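Local coordinates for hypothetical protein (Parabacteroides merdae, PDB 4OO3) that is of unknown function but is probably an NAD(P)-dependent oxidoreductase, joining a nucleotide-binding Rossmann domain to a C-terminal domain built on a large mixed beta sheet, at residues M158-V169 against S362-V373; K283-V291 against A299-Y307. All coordinates share one frame; numbering follows the deposited sequence.

Contact 1 (M158-V169 against S362-V373); sequences MLQRELSTIPAV and SMEKVSAEYPGV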
loop_
_atom_site.group_PDB
_atom_site.type_symbol
_atom_site.label_atom_id
_atom_site.label_comp_id
_atom_site.label_asym_id
_atom_site.label_seq_id
_atom_site.Cartn_x
_atom_site.Cartn_y
_atom_site.Cartn_z
HETATM N N MSE A 158 6.503 -5.110 11.475
HETATM C CA MSE A 158 7.921 -4.951 11.789
HETATM C C MSE A 158 8.377 -6.040 12.716
HETATM O O MSE A 158 9.504 -6.519 12.598
HETATM C CB MSE A 158 8.226 -3.589 12.414
HETATM C CG MSE A 158 8.056 -2.490 11.374
HETATM SE SE MSE A 158 8.249 -0.720 12.209
HETATM C CE MSE A 158 10.210 -0.691 12.253
ATOM N N LEU A 159 7.515 -6.451 13.642
ATOM C CA LEU A 159 7.891 -7.505 14.591
ATOM C C LEU A 159 7.901 -8.877 13.924
ATOM O O LEU A 159 8.710 -9.738 14.262
ATOM C CB LEU A 159 6.972 -7.487 15.821
ATOM C CG LEU A 159 7.190 -6.284 16.743
ATOM C CD1 LEU A 159 6.092 -6.161 17.786
ATOM C CD2 LEU A 159 8.548 -6.365 17.417
ATOM N N GLN A 160 7.006 -9.067 12.965
ATOM C CA GLN A 160 6.938 -10.302 12.203
ATOM C C GLN A 160 8.247 -10.488 11.430
ATOM O O GLN A 160 8.882 -11.539 11.514
ATOM C CB GLN A 160 5.747 -10.261 11.248
ATOM C CG GLN A 160 4.931 -11.535 11.220
ATOM C CD GLN A 160 3.862 -11.509 10.153
ATOM O OE1 GLN A 160 3.707 -10.526 9.435
ATOM N NE2 GLN A 160 3.123 -12.595 10.038
ATOM N N ARG A 161 8.653 -9.454 10.697
ATOM C CA ARG A 161 9.941 -9.443 9.993
ATOM C C ARG A 161 11.102 -9.766 10.937
ATOM O O ARG A 161 11.952 -10.597 10.609
ATOM C CB ARG A 161 10.165 -8.076 9.330
ATOM C CG ARG A 161 11.491 -7.884 8.593
ATOM C CD ARG A 161 11.427 -6.590 7.795
ATOM N NE ARG A 161 12.731 -6.006 7.471
ATOM C CZ ARG A 161 13.231 -5.840 6.242
ATOM N NH1 ARG A 161 12.572 -6.223 5.154
ATOM N NH2 ARG A 161 14.421 -5.281 6.094
ATOM N N GLU A 162 11.127 -9.112 12.098
ATOM C CA GLU A 162 12.212 -9.303 13.067
ATOM C C GLU A 162 12.276 -10.724 13.586
ATOM O O GLU A 162 13.342 -11.337 13.581
ATOM C CB GLU A 162 12.100 -8.331 14.247
ATOM C CG GLU A 162 13.221 -7.300 14.281
ATOM C CD GLU A 162 14.549 -7.889 14.721
ATOM O OE1 GLU A 162 14.569 -8.692 15.680
ATOM O OE2 GLU A 162 15.579 -7.540 14.115
ATOM N N LEU A 163 11.126 -11.240 14.020
ATOM C CA LEU A 163 11.044 -12.581 14.586
ATOM C C LEU A 163 11.386 -13.672 13.569
ATOM O O LEU A 163 11.989 -14.685 13.929
ATOM C CB LEU A 163 9.656 -12.826 15.178
ATOM C CG LEU A 163 9.298 -12.023 16.433
ATOM C CD1 LEU A 163 7.887 -12.374 16.876
ATOM C CD2 LEU A 163 10.279 -12.277 17.563
ATOM N N SER A 164 11.007 -13.457 12.311
ATOM C CA SER A 164 11.251 -14.430 11.249
ATOM C C SER A 164 12.733 -14.592 10.924
ATOM O O SER A 164 13.140 -15.630 10.402
ATOM C CB SER A 164 10.498 -14.038 9.981
ATOM O OG SER A 164 11.101 -12.928 9.329
ATOM N N THR A 165 13.528 -13.563 11.223
ATOM C CA THR A 165 14.981 -13.606 11.036
ATOM C C THR A 165 15.747 -14.201 12.226
ATOM O O THR A 165 16.973 -14.264 12.186
ATOM C CB THR A 165 15.555 -12.202 10.776
ATOM O OG1 THR A 165 15.229 -11.347 11.875
ATOM C CG2 THR A 165 14.994 -11.613 9.490
ATOM N N ILE A 166 15.039 -14.634 13.269
ATOM C CA ILE A 166 15.676 -15.247 14.442
ATOM C C ILE A 166 15.445 -16.766 14.424
ATOM O O ILE A 166 14.368 -17.235 14.788
ATOM C CB ILE A 166 15.147 -14.642 15.762
ATOM C CG1 ILE A 166 15.290 -13.117 15.735
ATOM C CG2 ILE A 166 15.913 -15.209 16.948
ATOM C CD1 ILE A 166 14.659 -12.404 16.914
ATOM N N PRO A 167 16.461 -17.538 13.995
ATOM C CA PRO A 167 16.321 -18.989 13.847
ATOM C C PRO A 167 15.826 -19.722 15.100
ATOM O O PRO A 167 15.071 -20.698 14.990
ATOM C CB PRO A 167 17.738 -19.443 13.506
ATOM C CG PRO A 167 18.380 -18.262 12.874
ATOM C CD PRO A 167 17.775 -17.061 13.528
ATOM N N ALA A 168 16.259 -19.255 16.271
ATOM C CA ALA A 168 15.813 -19.826 17.538
ATOM C C ALA A 168 14.299 -19.723 17.706
ATOM O O ALA A 168 13.670 -20.597 18.304
ATOM C CB ALA A 168 16.521 -19.139 18.695
ATOM N N VAL A 169 13.718 -18.654 17.170
ATOM C CA VAL A 169 12.275 -18.431 17.255
ATOM C C VAL A 169 11.512 -19.091 16.097
ATOM O O VAL A 169 10.600 -19.878 16.325
ATOM C CB VAL A 169 11.969 -16.916 17.279
ATOM C CG1 VAL A 169 10.475 -16.667 17.369
ATOM C CG2 VAL A 169 12.693 -16.253 18.441
ATOM N N SER A 362 15.756 -15.049 23.064
ATOM C CA SER A 362 15.595 -14.241 21.852
ATOM C C SER A 362 14.873 -12.920 22.096
ATOM O O SER A 362 15.168 -11.920 21.440
ATOM C CB SER A 362 14.841 -15.022 20.774
ATOM O OG SER A 362 15.558 -16.175 20.386
HETATM N N MSE A 363 13.926 -12.913 23.032
HETATM C CA MSE A 363 13.127 -11.712 23.295
HETATM C C MSE A 363 13.948 -10.614 23.922
HETATM O O MSE A 363 13.612 -9.436 23.786
HETATM C CB MSE A 363 11.919 -12.027 24.173
HETATM C CG MSE A 363 10.810 -12.732 23.398
HETATM SE SE MSE A 363 10.223 -11.737 21.796
HETATM C CE MSE A 363 9.508 -10.123 22.675
ATOM N N GLU A 364 15.034 -10.974 24.601
ATOM C CA GLU A 364 15.977 -9.972 25.091
ATOM C C GLU A 364 16.472 -9.101 23.928
ATOM O O GLU A 364 16.443 -7.873 24.003
ATOM C CB GLU A 364 17.151 -10.645 25.802
ATOM C CG GLU A 364 16.756 -11.329 27.104
ATOM C CD GLU A 364 17.886 -12.124 27.734
ATOM O OE1 GLU A 364 19.017 -12.108 27.200
ATOM O OE2 GLU A 364 17.634 -12.770 28.772
ATOM N N LYS A 365 16.904 -9.753 22.853
ATOM C CA LYS A 365 17.340 -9.068 21.635
ATOM C C LYS A 365 16.210 -8.204 21.039
ATOM O O LYS A 365 16.443 -7.064 20.643
ATOM C CB LYS A 365 17.899 -10.103 20.629
ATOM C CG LYS A 365 17.589 -9.905 19.144
ATOM C CD LYS A 365 18.384 -8.771 18.502
ATOM C CE LYS A 365 18.555 -8.984 17.001
ATOM N NZ LYS A 365 17.290 -9.383 16.318
ATOM N N VAL A 366 14.992 -8.743 21.012
ATOM C CA VAL A 366 13.825 -8.051 20.441
ATOM C C VAL A 366 13.401 -6.832 21.272
ATOM O O VAL A 366 12.994 -5.815 20.720
ATOM C CB VAL A 366 12.625 -9.021 20.288
ATOM C CG1 VAL A 366 11.384 -8.294 19.788
ATOM C CG2 VAL A 366 12.987 -10.160 19.342
ATOM N N SER A 367 13.491 -6.952 22.592
ATOM C CA SER A 367 13.188 -5.851 23.515
ATOM C C SER A 367 14.152 -4.688 23.347
ATOM O O SER A 367 13.770 -3.536 23.529
ATOM C CB SER A 367 13.258 -6.334 24.967
ATOM O OG SER A 367 12.369 -7.410 25.183
ATOM N N ALA A 368 15.405 -4.998 23.025
ATOM C CA ALA A 368 16.391 -3.970 22.708
ATOM C C ALA A 368 15.924 -3.155 21.504
ATOM O O ALA A 368 15.918 -1.928 21.550
ATOM C CB ALA A 368 17.753 -4.597 22.433
ATOM N N GLU A 369 15.515 -3.849 20.445
ATOM C CA GLU A 369 15.021 -3.203 19.228
ATOM C C GLU A 369 13.735 -2.418 19.508
ATOM O O GLU A 369 13.599 -1.278 19.084
ATOM C CB GLU A 369 14.721 -4.237 18.132
ATOM C CG GLU A 369 15.847 -5.194 17.763
ATOM C CD GLU A 369 16.952 -4.529 16.975
ATOM O OE1 GLU A 369 16.650 -3.929 15.918
ATOM O OE2 GLU A 369 18.119 -4.624 17.413
ATOM N N TYR A 370 12.797 -3.041 20.223
ATOM C CA TYR A 370 11.482 -2.447 20.484
ATOM C C TYR A 370 11.165 -2.493 21.972
ATOM O O TYR A 370 10.489 -3.409 22.437
ATOM C CB TYR A 370 10.388 -3.189 19.699
ATOM C CG TYR A 370 10.662 -3.302 18.220
ATOM C CD1 TYR A 370 11.384 -4.374 17.711
ATOM C CD2 TYR A 370 10.200 -2.337 17.326
ATOM C CE1 TYR A 370 11.644 -4.490 16.355
ATOM C CE2 TYR A 370 10.455 -2.440 15.967
ATOM C CZ TYR A 370 11.178 -3.522 15.486
ATOM O OH TYR A 370 11.437 -3.635 14.142
ATOM N N PRO A 371 11.661 -1.506 22.732
ATOM C CA PRO A 371 11.453 -1.449 24.180
ATOM C C PRO A 371 9.994 -1.633 24.578
ATOM O O PRO A 371 9.099 -1.184 23.867
ATOM C CB PRO A 371 11.919 -0.046 24.539
ATOM C CG PRO A 371 12.937 0.292 23.511
ATOM C CD PRO A 371 12.542 -0.423 22.256
ATOM N N GLY A 372 9.767 -2.306 25.700
ATOM C CA GLY A 372 8.417 -2.572 26.190
ATOM C C GLY A 372 7.804 -3.852 25.644
ATOM O O GLY A 372 6.908 -4.424 26.260
ATOM N N VAL A 373 8.281 -4.310 24.490
ATOM C CA VAL A 373 7.703 -5.470 23.829
ATOM C C VAL A 373 8.098 -6.748 24.571
ATOM O O VAL A 373 9.287 -7.050 24.714
ATOM C CB VAL A 373 8.123 -5.540 22.340
ATOM C CG1 VAL A 373 7.601 -6.808 21.680
ATOM C CG2 VAL A 373 7.614 -4.315 21.590
#
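Tyr370 and Leu159 each turn CG away from the carbonyl carbon (chi1 -53° and -71°), and the two side chains pass one another head to tail until Leu159 CD2 sits over one face of the ring. This CH-pi contact is off-centre, with Leu159 CD2 3.8 Å from the ring centroid and only 3.5 Å from Tyr370 CD1. Glu162 meets the same ring at its edge, CG lying 3.8 Å from Tyr370 CE1, while Met158, a selenomethionine here, crosses the phenol end. The pairing illustrates how segments 158-164 and 362-369 of two helices far apart in sequence run at 141° to each other, roughly antiparallel, their axes 11.1 Å apart at closest approach; Leu163 in turn rests on Leu342 and Leu328 of the mixed sheet. Without the ring, as with an alanine here, Leu159 CD2 would probably face a gap and Glu162 CG would lose its aromatic neighbour. Deeper in, Val366 CG2 lies between Ile166 CD1 (3.7 Å) and Leu163 CD2 (3.9 Å). On the solvent side Lys365 NZ makes a salt bridge to Glu162 OE1 (2.9 Å), though its hydrogen bonds to the carboxylate are weak. Ser362 presses CB against Val169 CG2, its OG bonded to Asp358 O.

Contact 2 (K283-V291 against A299-Y307); sequences KVYCNGDIV and AKVSVIWNY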
loop_
_atom_site.group_PDB
_atom_site.type_symbol
_atom_site.label_atom_id
_atom_site.label_comp_id
_atom_site.label_asym_id
_atom_site.label_seq_id
_atom_site.Cartn_x
_atom_site.Cartn_y
_atom_site.Cartn_z
ATOM N N LYS A 283 -21.972 -4.151 -10.250
ATOM C CA LYS A 283 -21.086 -5.274 -9.931
ATOM C C LYS A 283 -19.640 -4.864 -10.165
ATOM O O LYS A 283 -19.224 -4.675 -11.311
ATOM C CB LYS A 283 -21.401 -6.474 -10.821
ATOM C CG LYS A 283 -22.835 -6.946 -10.752
ATOM C CD LYS A 283 -23.063 -7.902 -9.598
ATOM C CE LYS A 283 -24.452 -8.515 -9.673
ATOM N NZ LYS A 283 -24.426 -9.945 -9.272
ATOM N N VAL A 284 -18.875 -4.743 -9.082
ATOM C CA VAL A 284 -17.514 -4.222 -9.140
ATOM C C VAL A 284 -16.554 -5.351 -8.832
ATOM O O VAL A 284 -16.703 -6.008 -7.801
ATOM C CB VAL A 284 -17.318 -3.103 -8.098
ATOM C CG1 VAL A 284 -15.894 -2.551 -8.132
ATOM C CG2 VAL A 284 -18.326 -1.996 -8.333
ATOM N N TYR A 285 -15.575 -5.569 -9.713
ATOM C CA TYR A 285 -14.533 -6.584 -9.499
ATOM C C TYR A 285 -13.438 -6.067 -8.569
ATOM O O TYR A 285 -12.268 -5.977 -8.947
ATOM C CB TYR A 285 -13.931 -7.054 -10.830
ATOM C CG TYR A 285 -14.720 -8.137 -11.533
ATOM C CD1 TYR A 285 -15.732 -7.818 -12.443
ATOM C CD2 TYR A 285 -14.446 -9.485 -11.300
ATOM C CE1 TYR A 285 -16.449 -8.808 -13.095
ATOM C CE2 TYR A 285 -15.158 -10.484 -11.948
ATOM C CZ TYR A 285 -16.156 -10.139 -12.842
ATOM O OH TYR A 285 -16.866 -11.122 -13.482
ATOM N N CYS A 286 -13.843 -5.753 -7.341
ATOM C CA CYS A 286 -12.955 -5.224 -6.306
ATOM C C CYS A 286 -12.460 -6.317 -5.350
ATOM O O CYS A 286 -11.931 -6.015 -4.294
ATOM C CB CYS A 286 -13.675 -4.121 -5.508
ATOM S SG CYS A 286 -15.288 -4.590 -4.828
ATOM N N ASN A 287 -12.634 -7.582 -5.718
ATOM C CA ASN A 287 -12.165 -8.693 -4.898
ATOM C C ASN A 287 -11.250 -9.576 -5.723
ATOM O O ASN A 287 -11.446 -9.720 -6.925
ATOM C CB ASN A 287 -13.339 -9.528 -4.396
ATOM C CG ASN A 287 -14.426 -8.691 -3.769
ATOM O OD1 ASN A 287 -14.298 -8.234 -2.641
ATOM N ND2 ASN A 287 -15.511 -8.495 -4.495
ATOM N N GLY A 288 -10.240 -10.151 -5.088
ATOM C CA GLY A 288 -9.395 -11.119 -5.766
ATOM C C GLY A 288 -8.415 -11.795 -4.831
ATOM O O GLY A 288 -8.216 -11.344 -3.706
ATOM N N ASP A 289 -7.821 -12.892 -5.290
ATOM C CA ASP A 289 -6.734 -13.523 -4.564
ATOM C C ASP A 289 -5.688 -14.091 -5.510
ATOM O O ASP A 289 -5.937 -14.258 -6.700
ATOM C CB ASP A 289 -7.242 -14.582 -3.573
ATOM C CG ASP A 289 -8.017 -15.710 -4.231
ATOM O OD1 ASP A 289 -7.891 -15.931 -5.451
ATOM O OD2 ASP A 289 -8.749 -16.403 -3.498
ATOM N N ILE A 290 -4.501 -14.350 -4.971
ATOM C CA ILE A 290 -3.378 -14.837 -5.763
ATOM C C ILE A 290 -2.647 -15.907 -4.976
ATOM O O ILE A 290 -2.351 -15.711 -3.792
ATOM C CB ILE A 290 -2.354 -13.722 -6.088
ATOM C CG1 ILE A 290 -3.063 -12.400 -6.415
ATOM C CG2 ILE A 290 -1.424 -14.170 -7.220
ATOM C CD1 ILE A 290 -2.130 -11.234 -6.692
ATOM N N VAL A 291 -2.384 -17.038 -5.629
ATOM C CA VAL A 291 -1.419 -18.006 -5.137
ATOM C C VAL A 291 -0.239 -17.988 -6.097
ATOM O O VAL A 291 -0.412 -18.090 -7.309
ATOM C CB VAL A 291 -1.999 -19.428 -5.025
ATOM C CG1 VAL A 291 -0.934 -20.406 -4.546
ATOM C CG2 VAL A 291 -3.160 -19.438 -4.057
ATOM N N ALA A 299 3.092 -18.552 -1.621
ATOM C CA ALA A 299 2.407 -17.501 -0.896
ATOM C C ALA A 299 0.979 -17.379 -1.410
ATOM O O ALA A 299 0.701 -17.696 -2.565
ATOM C CB ALA A 299 3.148 -16.184 -1.063
ATOM N N LYS A 300 0.078 -16.932 -0.544
ATOM C CA LYS A 300 -1.312 -16.692 -0.922
ATOM C C LYS A 300 -1.730 -15.332 -0.386
ATOM O O LYS A 300 -1.618 -15.078 0.810
ATOM C CB LYS A 300 -2.215 -17.784 -0.347
ATOM C CG LYS A 300 -3.710 -17.452 -0.286
ATOM C CD LYS A 300 -4.551 -18.330 -1.199
ATOM C CE LYS A 300 -6.044 -18.153 -0.963
ATOM N NZ LYS A 300 -6.453 -18.559 0.411
ATOM N N VAL A 301 -2.214 -14.458 -1.262
ATOM C CA VAL A 301 -2.756 -13.182 -0.813
ATOM C C VAL A 301 -4.182 -13.010 -1.300
ATOM O O VAL A 301 -4.535 -13.469 -2.386
ATOM C CB VAL A 301 -1.900 -11.979 -1.255
ATOM C CG1 VAL A 301 -0.472 -12.139 -0.759
ATOM C CG2 VAL A 301 -1.934 -11.802 -2.763
ATOM N N SER A 302 -4.990 -12.330 -0.491
ATOM C CA SER A 302 -6.406 -12.192 -0.769
ATOM C C SER A 302 -6.963 -10.864 -0.242
ATOM O O SER A 302 -6.579 -10.394 0.836
ATOM C CB SER A 302 -7.149 -13.370 -0.137
ATOM O OG SER A 302 -8.544 -13.203 -0.243
ATOM N N VAL A 303 -7.874 -10.271 -1.013
ATOM C CA VAL A 303 -8.498 -9.003 -0.653
ATOM C C VAL A 303 -9.986 -9.049 -0.978
ATOM O O VAL A 303 -10.369 -9.375 -2.095
ATOM C CB VAL A 303 -7.868 -7.809 -1.402
ATOM C CG1 VAL A 303 -8.588 -6.519 -1.030
ATOM C CG2 VAL A 303 -6.379 -7.688 -1.082
ATOM N N ILE A 304 -10.809 -8.728 0.017
ATOM C CA ILE A 304 -12.239 -8.567 -0.165
ATOM C C ILE A 304 -12.637 -7.134 0.209
ATOM O O ILE A 304 -12.192 -6.601 1.225
ATOM C CB ILE A 304 -13.032 -9.581 0.687
ATOM C CG1 ILE A 304 -12.781 -11.002 0.160
ATOM C CG2 ILE A 304 -14.520 -9.241 0.682
ATOM C CD1 ILE A 304 -13.435 -12.112 0.954
ATOM N N TRP A 305 -13.467 -6.525 -0.632
ATOM C CA TRP A 305 -14.067 -5.233 -0.358
ATOM C C TRP A 305 -15.573 -5.403 -0.216
ATOM O O TRP A 305 -16.285 -5.630 -1.197
ATOM C CB TRP A 305 -13.751 -4.244 -1.485
ATOM C CG TRP A 305 -12.382 -3.619 -1.375
ATOM C CD1 TRP A 305 -11.219 -4.093 -1.901
ATOM C CD2 TRP A 305 -12.050 -2.411 -0.691
ATOM N NE1 TRP A 305 -10.176 -3.253 -1.587
ATOM C CE2 TRP A 305 -10.661 -2.214 -0.839
ATOM C CE3 TRP A 305 -12.789 -1.478 0.047
ATOM C CZ2 TRP A 305 -10.001 -1.117 -0.291
ATOM C CZ3 TRP A 305 -12.131 -0.393 0.596
ATOM C CH2 TRP A 305 -10.750 -0.218 0.423
ATOM N N ASN A 306 -16.059 -5.315 1.013
ATOM C CA ASN A 306 -17.489 -5.264 1.242
ATOM C C ASN A 306 -17.936 -3.809 1.311
ATOM O O ASN A 306 -17.103 -2.900 1.340
ATOM C CB ASN A 306 -17.858 -6.045 2.504
ATOM C CG ASN A 306 -17.683 -7.542 2.327
ATOM O OD1 ASN A 306 -17.995 -8.099 1.273
ATOM N ND2 ASN A 306 -17.180 -8.201 3.360
ATOM N N TYR A 307 -19.246 -3.587 1.317
ATOM C CA TYR A 307 -19.768 -2.231 1.320
ATOM C C TYR A 307 -19.489 -1.549 2.650
ATOM O O TYR A 307 -18.818 -0.523 2.705
ATOM C CB TYR A 307 -21.268 -2.179 1.018
ATOM C CG TYR A 307 -21.748 -0.749 1.020
ATOM C CD1 TYR A 307 -21.306 0.141 0.047
ATOM C CD2 TYR A 307 -22.580 -0.264 2.024
ATOM C CE1 TYR A 307 -21.698 1.462 0.052
ATOM C CE2 TYR A 307 -22.983 1.059 2.032
ATOM C CZ TYR A 307 -22.536 1.915 1.041
ATOM O OH TYR A 307 -22.914 3.234 1.030
#
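Strands 283-291 and 299-306 run antiparallel, 178° between their directions and 4.6 Å apart at closest approach, as the two arms of a beta hairpin. Two hydrogen-bonded pairs, Gly288 with Val303 and Ile290 with Val301, alternate with the non-hydrogen-bonded pairs Asp289-Ser302 and Val291-Lys300. The bonds are close to straight: Ile290 N reaches Val301 O at 2.7 Å, and Val303 N meets Gly288 O at 2.9 Å. Beyond Gly288 the regular pattern gives way, and a side chain takes over where a main-chain carbonyl might have served. Asn287 turns CG away from its carbonyl carbon (chi1 -50°), which carries OD1 across to Trp305 N at 2.8 Å, the donor tilted 21° from the amide carbonyl plane. The other end of that amide is bonded to Thr253 OG1 and Trp251 O of strand 243-255, the neighbour on the far side of strand 282-294. Next to it, Cys286 O approaches the edge of the indole, 3.2 Å from Trp305 CD1, and Cys286 SG lies against Trp305 CB. On one face Ile290 runs alongside Val301, with Ile290 CB 3.9 Å from Val301 CG2, and Val301 continues onto Leu223 and Val227. On the other, Val291 CG2 packs tightly on Lys300 CD (3.4 Å), and Asp289 and Ser302 touch through their CB atoms. The face of Ile290, Val301 and Val303 is apolar beneath helix 220-231, whereas the other mixes Val291 with Asp289, Ser302 and Lys300; the bonds at both ends of the Asn287 amide are likely to fix its rotation and tie three successive strands together.

In the fold
The two contacts show one domain held together at two scales. Contact 2 joins strands only eight residues apart in sequence, whereas contact 1 brings together helical segments separated by almost two hundred residues, and the hairpin is nested inside the loop that contact 1 closes. Contact 1 and contact 2 do not touch: the centres of contacts 1 and 2 lie 31 Å apart and the nearest atoms of the two about 11 Å. What they share is the mixed sheet of the C-terminal domain. Contact 2 pairs two of its strands, and helix 155-164 of contact 1 packs on strands 326-332 and 341-346, farther along the strand order. Neither contact includes a bound cofactor or an identified catalytic residue, and both are best read as architecture.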